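Local coordinates for protein 2-Keto-3-deoxy-(6-phospho-)gluconate aldolase (Thermoproteus tenax, PDB 2R91) that is an aldolase of the dihydrodipicolinate synthetase family, a TIM-barrel protein that assembles from four copies of its chain, at residues V69-L74 / V94-P99; E78-A83 / R115-A120; I123-Y128 / G147-V152; P6-F11 / G40-G45; N129-V134 / D154-L159. All coordinates share one frame; numbering follows the deposited sequence.

Contact 1 of 5, residues V69-L74 / V94-P99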
# COMPACT_ATOMS: atom_id res chain seq x y z
N VAL A 69 22.04 9.06 -20.16
CA VAL A 69 20.86 8.68 -20.93
C VAL A 69 20.13 7.50 -20.26
O VAL A 69 20.74 6.47 -19.94
CB VAL A 69 21.21 8.33 -22.43
CG1 VAL A 69 19.96 8.00 -23.23
CG2 VAL A 69 21.97 9.49 -23.10
N GLN A 70 18.83 7.70 -20.03
CA GLN A 70 17.90 6.69 -19.51
C GLN A 70 17.51 5.76 -20.67
O GLN A 70 16.94 6.23 -21.64
CB GLN A 70 16.59 7.35 -18.99
CG GLN A 70 15.28 6.39 -19.13
CD GLN A 70 15.56 5.52 -18.10
OE1 GLN A 70 15.36 4.31 -18.11
NE2 GLN A 70 16.30 6.14 -17.19
N VAL A 71 17.75 4.46 -20.54
CA VAL A 71 17.61 3.56 -21.70
C VAL A 71 16.49 2.48 -21.63
O VAL A 71 16.32 1.69 -22.57
CB VAL A 71 18.97 2.88 -22.02
CG1 VAL A 71 20.05 3.94 -22.28
CG2 VAL A 71 19.39 1.90 -20.90
N ALA A 72 15.71 2.45 -20.54
CA ALA A 72 14.81 1.32 -20.35
C ALA A 72 13.82 1.15 -21.51
O ALA A 72 13.30 2.11 -22.05
CB ALA A 72 14.01 1.45 -19.06
N SER A 73 13.54 -0.10 -21.82
CA SER A 73 12.47 -0.44 -22.77
C SER A 73 11.89 -1.76 -22.34
O SER A 73 12.61 -2.61 -21.82
CB SER A 73 13.03 -0.59 -24.18
OG SER A 73 11.99 -0.98 -25.06
N LEU A 74 10.60 -1.98 -22.61
CA LEU A 74 10.01 -3.29 -22.35
C LEU A 74 10.31 -4.32 -23.46
O LEU A 74 9.86 -5.47 -23.41
CB LEU A 74 8.50 -3.17 -22.04
CG LEU A 74 8.19 -2.33 -20.78
CD1 LEU A 74 6.67 -2.33 -20.50
CD2 LEU A 74 8.91 -2.84 -19.53
N VAL A 94 24.99 5.59 -18.68
CA VAL A 94 23.58 5.31 -19.01
C VAL A 94 22.87 4.90 -17.72
O VAL A 94 23.52 4.44 -16.79
CB VAL A 94 23.43 4.18 -20.04
CG1 VAL A 94 23.97 4.65 -21.43
CG2 VAL A 94 24.14 2.92 -19.57
N ALA A 95 21.54 5.06 -17.68
CA ALA A 95 20.76 4.65 -16.52
C ALA A 95 19.60 3.81 -17.02
O ALA A 95 19.20 3.94 -18.17
CB ALA A 95 20.24 5.87 -15.76
N SER A 96 19.05 2.97 -16.15
CA SER A 96 17.80 2.29 -16.49
C SER A 96 16.88 2.13 -15.28
O SER A 96 17.32 1.77 -14.19
CB SER A 96 18.04 0.89 -17.13
OG SER A 96 16.80 0.38 -17.61
N LEU A 97 15.60 2.40 -15.51
CA LEU A 97 14.55 1.88 -14.65
C LEU A 97 14.72 0.37 -14.63
O LEU A 97 15.19 -0.22 -15.62
CB LEU A 97 13.18 2.20 -15.26
CG LEU A 97 12.79 3.69 -15.34
CD1 LEU A 97 11.61 3.92 -16.30
CD2 LEU A 97 12.41 4.23 -13.94
N PRO A 98 14.28 -0.28 -13.52
CA PRO A 98 14.07 -1.72 -13.58
C PRO A 98 12.91 -2.01 -14.54
O PRO A 98 12.08 -1.14 -14.78
CB PRO A 98 13.59 -2.07 -12.16
CG PRO A 98 13.99 -0.86 -11.26
CD PRO A 98 13.91 0.31 -12.22
N PRO A 99 12.83 -3.23 -15.06
CA PRO A 99 11.62 -3.58 -15.84
C PRO A 99 10.36 -3.14 -15.08
O PRO A 99 10.22 -3.45 -13.89
CB PRO A 99 11.71 -5.12 -15.92
CG PRO A 99 13.28 -5.35 -16.03
CD PRO A 99 13.81 -4.33 -14.99
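Gln-70 ends strand 67-70, and its side chain reaches over to the chain that leaves strand 93-96. From CB the chain runs to CG nearly anti to the backbone N (chi1 150°), then bends at chi2 (74°). The bend brings CD back beside the neighbouring strand, near the Ala-95 carbonyl. NE2 packs beside the Ala-95 backbone, 3.8 Å from Ala-95 O. OE1 makes the polar contact. It accepts from Leu-97 N at 3.2 Å, in the carbonyl plane and on a lone pair, along a nearly straight N-H (165°). It also takes Ala-72 N of its own segment at 3.1 Å, from above that plane. Two backbone donors therefore hold the amide oxygen.

Earlier along both strands the pairing is parallel, Val-69 with Val-94 and Gln-70 with Ala-95. Ala-95 N donates to Val-69 O at 2.8 Å. Val-71 N donates to Ala-95 O, also at 2.8 Å, almost along the C=O axis. The Val-71 and Val-94 side chains cross obliquely, CG1 of Val-71 against CB of Val-94. Ala-72 CB meets Ser-96 OG at 3.3 Å and packs on Leu-97 CB. Ser-96 OG is turned to its own strand end and donates to Leu-97 O; Tyr-113 OH is its second partner.

The two strands flank helix 76-88 in a beta-alpha-beta unit of the barrel. Where the strand pairing stops, the Gln-70 amide stands in for a backbone carbonyl. It receives two backbone N-H groups of the segments that follow the strands, and so ties the two loops together at the C-terminal ends of the strands.

Contact 2 of 5, residues E78-A83 / R115-A120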
# COMPACT_ATOMS: atom_id res chain seq x y z
N GLU A 78 16.17 -3.32 -27.04
CA GLU A 78 16.22 -1.88 -27.31
C GLU A 78 17.03 -1.07 -26.28
O GLU A 78 17.62 -0.04 -26.62
CB GLU A 78 14.82 -1.29 -27.43
CG GLU A 78 14.09 -1.85 -28.62
CD GLU A 78 12.77 -1.17 -28.87
OE1 GLU A 78 12.17 -0.60 -27.92
OE2 GLU A 78 12.32 -1.26 -30.01
N ALA A 79 16.99 -1.52 -25.04
CA ALA A 79 17.77 -0.90 -23.96
C ALA A 79 19.26 -1.09 -24.25
O ALA A 79 20.05 -0.16 -24.15
CB ALA A 79 17.36 -1.53 -22.59
N ILE A 80 19.65 -2.31 -24.62
CA ILE A 80 21.04 -2.58 -25.02
C ILE A 80 21.47 -1.74 -26.23
O ILE A 80 22.53 -1.14 -26.23
CB ILE A 80 21.22 -4.07 -25.33
CG1 ILE A 80 21.15 -4.90 -24.03
CG2 ILE A 80 22.54 -4.32 -26.04
CD1 ILE A 80 20.77 -6.33 -24.30
N ALA A 81 20.66 -1.72 -27.27
CA ALA A 81 21.00 -0.95 -28.46
C ALA A 81 21.18 0.54 -28.14
O ALA A 81 22.10 1.19 -28.63
CB ALA A 81 19.93 -1.13 -29.52
N LEU A 82 20.26 1.11 -27.34
CA LEU A 82 20.35 2.53 -27.05
C LEU A 82 21.54 2.80 -26.13
O LEU A 82 22.20 3.82 -26.24
CB LEU A 82 19.06 3.04 -26.40
CG LEU A 82 19.08 4.51 -25.99
CD1 LEU A 82 19.16 5.38 -27.24
CD2 LEU A 82 17.82 4.93 -25.13
N ALA A 83 21.80 1.91 -25.20
CA ALA A 83 22.98 2.11 -24.34
C ALA A 83 24.26 2.22 -25.17
O ALA A 83 25.12 3.08 -24.92
CB ALA A 83 23.10 0.98 -23.30
N ARG A 115 22.32 -7.02 -15.71
CA ARG A 115 23.65 -7.56 -16.06
C ARG A 115 23.93 -7.49 -17.57
O ARG A 115 25.03 -7.15 -18.00
CB ARG A 115 23.81 -8.96 -15.51
CG ARG A 115 23.99 -8.90 -13.99
CD ARG A 115 23.80 -10.24 -13.36
NE ARG A 115 24.01 -10.18 -11.91
CZ ARG A 115 23.65 -11.15 -11.07
NH1 ARG A 115 23.04 -12.24 -11.54
NH2 ARG A 115 23.90 -11.04 -9.76
N ASP A 116 22.91 -7.77 -18.38
CA ASP A 116 23.05 -7.59 -19.82
C ASP A 116 23.37 -6.16 -20.22
O ASP A 116 24.15 -5.90 -21.14
CB ASP A 116 21.77 -8.04 -20.51
CG ASP A 116 21.68 -9.53 -20.63
OD1 ASP A 116 22.60 -10.23 -20.15
OD2 ASP A 116 20.67 -10.01 -21.19
N LEU A 117 22.75 -5.20 -19.54
CA LEU A 117 23.06 -3.80 -19.80
C LEU A 117 24.52 -3.48 -19.47
O LEU A 117 25.23 -2.82 -20.26
CB LEU A 117 22.14 -2.93 -18.95
CG LEU A 117 21.43 -1.75 -19.57
CD1 LEU A 117 20.95 -2.07 -21.01
CD2 LEU A 117 20.25 -1.37 -18.65
N CYS A 118 24.96 -3.91 -18.30
CA CYS A 118 26.36 -3.68 -17.90
C CYS A 118 27.36 -4.30 -18.89
O CYS A 118 28.43 -3.73 -19.14
CB CYS A 118 26.62 -4.22 -16.49
SG CYS A 118 25.77 -3.30 -15.13
N SER A 119 27.02 -5.46 -19.46
CA SER A 119 27.91 -6.14 -20.41
C SER A 119 28.00 -5.43 -21.73
O SER A 119 28.97 -5.61 -22.47
CB SER A 119 27.42 -7.55 -20.69
OG SER A 119 27.50 -8.35 -19.53
N ALA A 120 26.96 -4.65 -22.04
CA ALA A 120 26.83 -3.97 -23.32
C ALA A 120 27.74 -2.76 -23.50
O ALA A 120 28.01 -2.33 -24.62
CB ALA A 120 25.35 -3.57 -23.55
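Leu-117 CD1 is the centre of this helix pair. It lies against the first turn of segment 78-83, 3.8 Å from Ala-79 O and 4.0 Å from Ala-79 CB. Ile-80 CG1 touches the same methyl at 4.1 Å, with the two side chains crossing obliquely. Ala-83 CB, one turn on, approaches it more loosely. Beside this group Ile-80 CG2 meets Ala-120 CB at 3.8 Å, and Ile-80 CD1 reaches the CB of Asp-116.

The torsions account for the two-branched grip of Ile-80. CG2 is anti to the backbone N and faces Ala-120, while CG1 is anti to the carbonyl carbon and runs to Leu-117 and Asp-116. The end of Leu-117 comes toward helix 76-88 and puts CD1 on Ala-79 and Ile-80. The small Ala-79 and Ala-83 side chains point toward the other helix. The axes come within 9.3 Å and are inclined by only 25°, both running the same way. The side-chain contacts are van der Waals, made by carbon atoms.

Further out, Leu-82 packs on helix 50-63, and Leu-117 also touches Val-71 beneath the helices. Helices 76-88 and 107-120 are successive outer helices of the TIM barrel, packed side by side over strands 67-70 and 93-96.

Contact 3 of 5, residues I123-Y128 / G147-V152. With SO4 (sulfate ion), chain E.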
# COMPACT_ATOMS: atom_id res chain seq x y z
N ILE A 123 31.03 2.44 -20.24
CA ILE A 123 30.69 3.55 -19.35
C ILE A 123 29.83 3.02 -18.18
O ILE A 123 29.24 1.95 -18.28
CB ILE A 123 30.01 4.71 -20.10
CG1 ILE A 123 28.73 4.23 -20.83
CG2 ILE A 123 30.98 5.37 -21.09
CD1 ILE A 123 27.92 5.39 -21.43
N PRO A 124 29.78 3.75 -17.05
CA PRO A 124 29.02 3.34 -15.86
C PRO A 124 27.52 3.16 -16.17
O PRO A 124 26.94 3.95 -16.93
CB PRO A 124 29.20 4.52 -14.91
CG PRO A 124 30.46 5.19 -15.36
CD PRO A 124 30.46 5.05 -16.85
N VAL A 125 26.94 2.12 -15.60
CA VAL A 125 25.50 1.92 -15.65
C VAL A 125 24.88 2.30 -14.29
O VAL A 125 25.34 1.82 -13.24
CB VAL A 125 25.16 0.45 -15.99
CG1 VAL A 125 23.66 0.16 -15.81
CG2 VAL A 125 25.62 0.12 -17.43
N PHE A 126 23.87 3.18 -14.32
CA PHE A 126 23.16 3.64 -13.10
C PHE A 126 21.86 2.90 -12.95
O PHE A 126 21.13 2.68 -13.95
CB PHE A 126 22.81 5.13 -13.21
CG PHE A 126 23.94 6.08 -12.89
CD1 PHE A 126 25.23 5.84 -13.34
CD2 PHE A 126 23.71 7.22 -12.16
CE1 PHE A 126 26.27 6.73 -13.05
CE2 PHE A 126 24.74 8.12 -11.86
CZ PHE A 126 26.00 7.89 -12.31
N LEU A 127 21.52 2.55 -11.72
CA LEU A 127 20.16 2.14 -11.43
C LEU A 127 19.31 3.41 -11.29
O LEU A 127 19.69 4.34 -10.58
CB LEU A 127 20.11 1.28 -10.17
CG LEU A 127 18.73 1.15 -9.50
CD1 LEU A 127 17.72 0.32 -10.31
CD2 LEU A 127 18.90 0.62 -8.06
N TYR A 128 18.19 3.48 -12.00
CA TYR A 128 17.22 4.54 -11.83
C TYR A 128 16.00 3.90 -11.18
O TYR A 128 15.20 3.21 -11.84
CB TYR A 128 16.88 5.21 -13.18
CG TYR A 128 15.72 6.22 -13.20
CD1 TYR A 128 15.35 6.95 -12.05
CD2 TYR A 128 15.04 6.46 -14.38
CE1 TYR A 128 14.28 7.86 -12.10
CE2 TYR A 128 13.98 7.36 -14.44
CZ TYR A 128 13.62 8.07 -13.32
OH TYR A 128 12.57 8.95 -13.44
N GLY A 147 25.91 -6.57 -8.83
CA GLY A 147 27.36 -6.64 -9.05
C GLY A 147 28.01 -5.73 -10.09
O GLY A 147 29.18 -5.93 -10.42
N CYS A 148 27.28 -4.75 -10.63
CA CYS A 148 27.84 -3.91 -11.69
C CYS A 148 27.32 -2.46 -11.71
O CYS A 148 27.63 -1.68 -12.61
CB CYS A 148 27.62 -4.57 -13.06
SG CYS A 148 25.88 -4.68 -13.54
N ILE A 149 26.54 -2.11 -10.70
CA ILE A 149 25.91 -0.79 -10.65
C ILE A 149 26.94 0.20 -10.13
O ILE A 149 27.56 -0.05 -9.11
CB ILE A 149 24.67 -0.83 -9.72
CG1 ILE A 149 23.59 -1.80 -10.27
CG2 ILE A 149 24.10 0.56 -9.49
CD1 ILE A 149 23.13 -1.49 -11.68
N ARG A 150 27.11 1.33 -10.81
CA ARG A 150 28.10 2.34 -10.41
C ARG A 150 27.46 3.70 -10.07
O ARG A 150 28.14 4.72 -9.86
CB ARG A 150 29.19 2.45 -11.50
CG ARG A 150 30.06 1.17 -11.54
CD ARG A 150 30.83 0.99 -12.83
NE ARG A 150 31.94 1.92 -12.91
CZ ARG A 150 32.63 2.18 -14.03
NH1 ARG A 150 32.32 1.60 -15.20
NH2 ARG A 150 33.62 3.06 -13.97
N GLY A 151 26.14 3.72 -10.02
CA GLY A 151 25.43 4.95 -9.77
C GLY A 151 23.98 4.65 -9.50
O GLY A 151 23.46 3.63 -9.97
N VAL A 152 23.33 5.52 -8.73
CA VAL A 152 21.90 5.32 -8.41
C VAL A 152 21.15 6.65 -8.44
O VAL A 152 21.61 7.66 -7.86
CB VAL A 152 21.71 4.60 -7.04
CG1 VAL A 152 20.23 4.28 -6.78
CG2 VAL A 152 22.53 3.32 -6.96
S SO4 E . 12.32 12.08 -12.54
O1 SO4 E . 12.51 10.79 -11.82
O2 SO4 E . 13.11 13.06 -11.74
O3 SO4 E . 12.60 12.10 -13.96
O4 SO4 E . 10.91 12.52 -12.52
O HOH W 1 28.50 -0.07 -14.57
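Two backbone hydrogen bonds join strand 125-129 to strand 149-154, which run parallel. Arg-150 N donates to Val-125 O at 3.0 Å, almost perfectly straight (178°). Leu-127 N donates to Gly-151 O at 2.8 Å, from above the carbonyl plane. A water adds a bridge between Val-125 N and Cys-148 O. Gly-151 N is buried here with no partner in the model.

The main flat-group contact is a CH-pi interaction. Gly-151 CA sits over the centre of the Phe-126 ring, 3.5 Å from the centroid and 6° off the normal. Gly-151 has no side chain, and its CA lies directly on the ring face. At the outer end the Arg-150 chain bends at chi3, and one face of its guanidinium rests on Pro-124 CG, 3.9 Å from CZ of Arg-150.

Apolar contacts lie on the face that carries Leu-127 and Val-152. These two side chains lie side by side, CD2 of Leu-127 4.1 Å from CG1 of Val-152, and Leu-127 CB touches Ile-149 CG2.

Tyr-128 OH makes a very short hydrogen bond, 2.5 Å, to O1 of a sulfate ion probably from the crystallisation liquor. Phe-126 points into the barrel against Ile-68 and Ala-95 of strands 67-70 and 93-96. Leu-127 points outward to Phe-114 of helix 107-120.

Contact 4 of 5, residues P6-F11 / G40-G45. With SO4 (sulfate ion), chain E.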
# COMPACT_ATOMS: atom_id res chain seq x y z
N PRO A 6 16.60 16.12 -14.85
CA PRO A 6 15.88 15.12 -15.64
C PRO A 6 15.06 15.97 -16.61
O PRO A 6 13.92 16.39 -16.32
CB PRO A 6 15.02 14.38 -14.58
CG PRO A 6 14.69 15.51 -13.54
CD PRO A 6 15.91 16.46 -13.58
N VAL A 7 15.67 16.26 -17.75
CA VAL A 7 15.19 17.27 -18.67
C VAL A 7 13.90 16.86 -19.35
O VAL A 7 13.69 15.68 -19.67
CB VAL A 7 16.31 17.64 -19.68
CG1 VAL A 7 16.57 16.46 -20.66
CG2 VAL A 7 15.98 18.96 -20.40
N ILE A 8 13.01 17.84 -19.56
CA ILE A 8 11.80 17.60 -20.33
C ILE A 8 12.14 17.30 -21.80
O ILE A 8 13.11 17.82 -22.34
CB ILE A 8 10.81 18.81 -20.28
CG1 ILE A 8 11.54 20.11 -20.64
CG2 ILE A 8 10.13 18.90 -18.88
CD1 ILE A 8 10.63 21.33 -20.82
N THR A 9 11.29 16.50 -22.44
CA THR A 9 11.37 16.23 -23.84
C THR A 9 10.37 17.18 -24.54
O THR A 9 9.17 17.11 -24.33
CB THR A 9 11.02 14.76 -24.10
OG1 THR A 9 11.95 13.91 -23.40
CG2 THR A 9 11.02 14.46 -25.59
N THR A 10 10.89 18.08 -25.38
CA THR A 10 10.12 19.20 -25.91
C THR A 10 9.49 18.85 -27.27
O THR A 10 10.17 18.96 -28.30
CB THR A 10 11.02 20.45 -26.10
OG1 THR A 10 12.16 20.08 -26.88
CG2 THR A 10 11.56 21.02 -24.74
N PHE A 11 8.21 18.43 -27.28
CA PHE A 11 7.46 18.20 -28.51
C PHE A 11 6.89 19.53 -29.05
O PHE A 11 6.55 20.45 -28.28
CB PHE A 11 6.28 17.23 -28.31
CG PHE A 11 6.69 15.82 -28.05
CD1 PHE A 11 6.81 14.90 -29.10
CD2 PHE A 11 6.95 15.38 -26.76
CE1 PHE A 11 7.20 13.59 -28.86
CE2 PHE A 11 7.31 14.06 -26.50
CZ PHE A 11 7.45 13.17 -27.57
N GLY A 40 14.33 10.58 -18.59
CA GLY A 40 13.87 10.19 -17.24
C GLY A 40 12.36 10.27 -17.23
O GLY A 40 11.77 10.54 -18.27
N THR A 41 11.72 10.03 -16.08
CA THR A 41 10.25 10.15 -16.04
C THR A 41 9.80 11.55 -16.39
O THR A 41 8.83 11.73 -17.13
CB THR A 41 9.69 9.76 -14.64
OG1 THR A 41 10.09 8.43 -14.39
CG2 THR A 41 8.16 9.84 -14.61
N THR A 42 10.50 12.56 -15.88
CA THR A 42 10.19 13.95 -16.22
C THR A 42 10.32 14.20 -17.77
O THR A 42 9.58 15.03 -18.33
CB THR A 42 11.08 14.93 -15.41
OG1 THR A 42 10.83 14.72 -14.02
CG2 THR A 42 10.78 16.41 -15.77
N GLY A 43 11.25 13.46 -18.41
CA GLY A 43 11.43 13.48 -19.90
C GLY A 43 10.48 12.54 -20.64
O GLY A 43 10.63 12.32 -21.87
N LEU A 44 9.50 11.99 -19.93
CA LEU A 44 8.52 11.06 -20.52
C LEU A 44 9.14 9.78 -21.08
O LEU A 44 8.60 9.19 -22.01
CB LEU A 44 7.69 11.73 -21.63
CG LEU A 44 6.73 12.88 -21.34
CD1 LEU A 44 5.67 12.97 -22.41
CD2 LEU A 44 6.14 12.85 -19.91
N GLY A 45 10.25 9.34 -20.50
CA GLY A 45 11.04 8.23 -21.04
C GLY A 45 10.26 7.03 -21.55
O GLY A 45 10.40 6.65 -22.71
S SO4 E . 12.32 12.08 -12.54
O1 SO4 E . 12.51 10.79 -11.82
O2 SO4 E . 13.11 13.06 -11.74
O3 SO4 E . 12.60 12.10 -13.96
O4 SO4 E . 10.91 12.52 -12.52
O HOH W 2 14.66 13.32 -18.27
O HOH W 3 9.06 15.42 -20.99
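This is a buried loop-to-loop contact above two adjoining barrel strands. Segment 6-11 follows strand 2-6, and segment 40-45 follows strand 35-38. One direct hydrogen bond and two waters join them. Thr-9 OG1, anti to its own carbonyl carbon (chi1 -61°), donates to Gly-43 O at 2.6 Å, in the carbonyl plane and on a lone pair. One water links Val-7 O to Gly-40 N. Another links Thr-9 N to Thr-42 O.

Thr-42 meets both the other loop and the bound sulfate, an ion probably from the crystallisation liquor. Its CG2 presses on Pro-6 O at 3.2 Å and on Ile-8 CG2 at 4.0 Å. Its OG1, on the other branch, donates to sulfate O4 at 2.7 Å. Thr-42 N gives a nearly straight bond (176°) to sulfate O3. Pro-6 CB lies beside the same oxygen. Gly-43 CA lies 3.2 Å from Val-7 O, so the two backbones touch directly.

Residues 41-44 form a type I beta turn, closed by Leu-44 N on Thr-41 O. The turn directs the N-H of Thr-42 at the anion. Anion binding by a loop after a strand, on the C-terminal side of the barrel, fits the usual place of a TIM-barrel active site.

Contact 5 of 5, residues N129-V134 / D154-L159. With SO4 (sulfate ion), chain E.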
# COMPACT_ATOMS: atom_id res chain seq x y z
N ASN A 129 15.88 4.11 -9.87
CA ASN A 129 14.88 3.47 -9.04
C ASN A 129 13.73 4.47 -8.81
O ASN A 129 13.98 5.64 -8.51
CB ASN A 129 15.55 3.03 -7.72
CG ASN A 129 14.67 2.12 -6.86
OD1 ASN A 129 14.32 2.46 -5.72
ND2 ASN A 129 14.35 0.96 -7.38
N TYR A 130 12.49 4.03 -9.00
CA TYR A 130 11.34 4.90 -8.88
C TYR A 130 10.14 4.02 -8.57
O TYR A 130 9.28 3.78 -9.43
CB TYR A 130 11.12 5.71 -10.18
CG TYR A 130 10.13 6.85 -10.08
CD1 TYR A 130 9.27 6.98 -8.98
CD2 TYR A 130 10.03 7.78 -11.10
CE1 TYR A 130 8.33 8.02 -8.92
CE2 TYR A 130 9.14 8.83 -11.03
CZ TYR A 130 8.28 8.93 -9.95
OH TYR A 130 7.41 9.97 -9.88
N PRO A 131 10.10 3.49 -7.34
CA PRO A 131 9.07 2.46 -7.04
C PRO A 131 7.62 2.85 -7.27
O PRO A 131 6.85 2.00 -7.73
CB PRO A 131 9.33 2.08 -5.57
CG PRO A 131 10.71 2.57 -5.27
CD PRO A 131 11.04 3.70 -6.23
N ALA A 132 7.25 4.10 -7.00
CA ALA A 132 5.87 4.54 -7.26
C ALA A 132 5.44 4.42 -8.74
O ALA A 132 4.26 4.22 -9.02
CB ALA A 132 5.65 5.98 -6.79
N ALA A 133 6.39 4.62 -9.66
CA ALA A 133 6.08 4.56 -11.10
C ALA A 133 6.32 3.14 -11.62
O ALA A 133 5.50 2.60 -12.36
CB ALA A 133 6.95 5.59 -11.87
N VAL A 134 7.41 2.52 -11.18
CA VAL A 134 7.87 1.22 -11.72
C VAL A 134 7.03 0.04 -11.20
O VAL A 134 6.80 -0.95 -11.93
CB VAL A 134 9.37 1.05 -11.38
CG1 VAL A 134 9.88 -0.37 -11.64
CG2 VAL A 134 10.17 2.11 -12.14
N ASP A 154 17.53 7.68 -7.11
CA ASP A 154 16.43 7.11 -6.34
C ASP A 154 15.35 8.19 -6.22
O ASP A 154 15.48 9.17 -5.46
CB ASP A 154 16.95 6.65 -4.97
CG ASP A 154 15.95 5.77 -4.19
OD1 ASP A 154 15.10 5.10 -4.81
OD2 ASP A 154 16.01 5.76 -2.92
N THR A 155 14.31 8.06 -7.05
CA THR A 155 13.20 9.01 -7.02
C THR A 155 12.25 8.44 -5.98
O THR A 155 11.47 7.54 -6.26
CB THR A 155 12.52 9.24 -8.41
OG1 THR A 155 13.47 9.88 -9.27
CG2 THR A 155 11.34 10.21 -8.27
N ASN A 156 12.36 8.95 -4.76
CA ASN A 156 11.86 8.25 -3.58
C ASN A 156 11.71 9.24 -2.42
O ASN A 156 12.64 10.01 -2.17
CB ASN A 156 12.91 7.19 -3.20
CG ASN A 156 12.34 6.09 -2.32
OD1 ASN A 156 11.58 6.34 -1.37
ND2 ASN A 156 12.67 4.85 -2.66
N GLU A 157 10.57 9.20 -1.73
CA GLU A 157 10.36 10.08 -0.56
C GLU A 157 11.15 9.62 0.66
O GLU A 157 11.33 10.40 1.60
CB GLU A 157 8.87 10.17 -0.18
CG GLU A 157 7.96 10.82 -1.22
CD GLU A 157 8.23 12.32 -1.49
OE1 GLU A 157 8.65 13.09 -0.56
OE2 GLU A 157 7.99 12.72 -2.65
N SER A 158 11.62 8.38 0.66
CA SER A 158 12.39 7.88 1.80
C SER A 158 13.91 8.19 1.67
O SER A 158 14.63 7.52 0.94
CB SER A 158 12.13 6.40 2.00
OG SER A 158 13.06 5.84 2.91
N LEU A 159 14.39 9.24 2.36
CA LEU A 159 15.80 9.60 2.28
C LEU A 159 16.70 8.47 2.77
O LEU A 159 17.80 8.25 2.26
CB LEU A 159 16.07 10.89 3.06
CG LEU A 159 17.46 11.50 2.85
CD1 LEU A 159 17.66 11.88 1.35
CD2 LEU A 159 17.62 12.79 3.76
S SO4 E . 12.32 12.08 -12.54
O1 SO4 E . 12.51 10.79 -11.82
O2 SO4 E . 13.11 13.06 -11.74
O3 SO4 E . 12.60 12.10 -13.96
O4 SO4 E . 10.91 12.52 -12.52
O HOH W 4 8.85 6.35 -5.67
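Asn-129 closes strand 125-129 and pairs in parallel with Asp-154. Its carbonyl O accepts from Thr-155 N at 2.8 Å, nearly along the C=O axis. Its side chain lies alongside that of Asp-154, both anti to the backbone N. Asp-154 is held further by Thr-162 and His-161 through OD2, while its OD1 receives Asn-156 ND2.

Tyr-130 comes next, at the N-cap position of helix 131-134. Its ring is sandwiched. Thr-155 CG2 stands over the centre of one face, 3.6 Å from the centroid and 6° off the normal, a CH-pi contact. Ala-133 CB covers the opposite face. Thr-155 CG2 is anti to the backbone N, so OG1 takes the other branch and donates to O1 of the sulfate at 2.9 Å, though the place of OG1 is less sure. Both segments leave the C-terminal ends of adjacent strands, the side of a TIM barrel where the active site usually lies.

Pro-131 begins the helix. Its CG touches Asn-156 ND2 at 4.0 Å, the two side chains crossing at about a right angle. Asn-156 itself accepts through OD1 from Ser-158 N, an Asx turn that leads into helix 159-168. After Pro-131, Ala-132 N reaches Thr-155 O through a water.

How the contacts relate
Contacts 1 and 3 follow one another round the barrel: Val-94 O pairs with Phe-126 N at 2.8 Å, and Ser-96 O with Tyr-128 N at 2.9 Å. Contact 2 lies outside them, its centre 9 Å from that of contact 1. Its Cys-118 SG is bonded to Cys-148 SG of contact 3 at 2.1 Å. Contacts 3, 4 and 5 converge on the sulfate, which Lys-153 NZ also binds. Around it Tyr-128 OH meets Thr-41 OG1 at 2.7 Å. Contact 2 stays away, its nearest atoms about 8 Å from contact 4 and about 11 Å from contact 5. Contacts 1, 2, 4 and 5 all touch the second subunit, contact 2 through Asp-116.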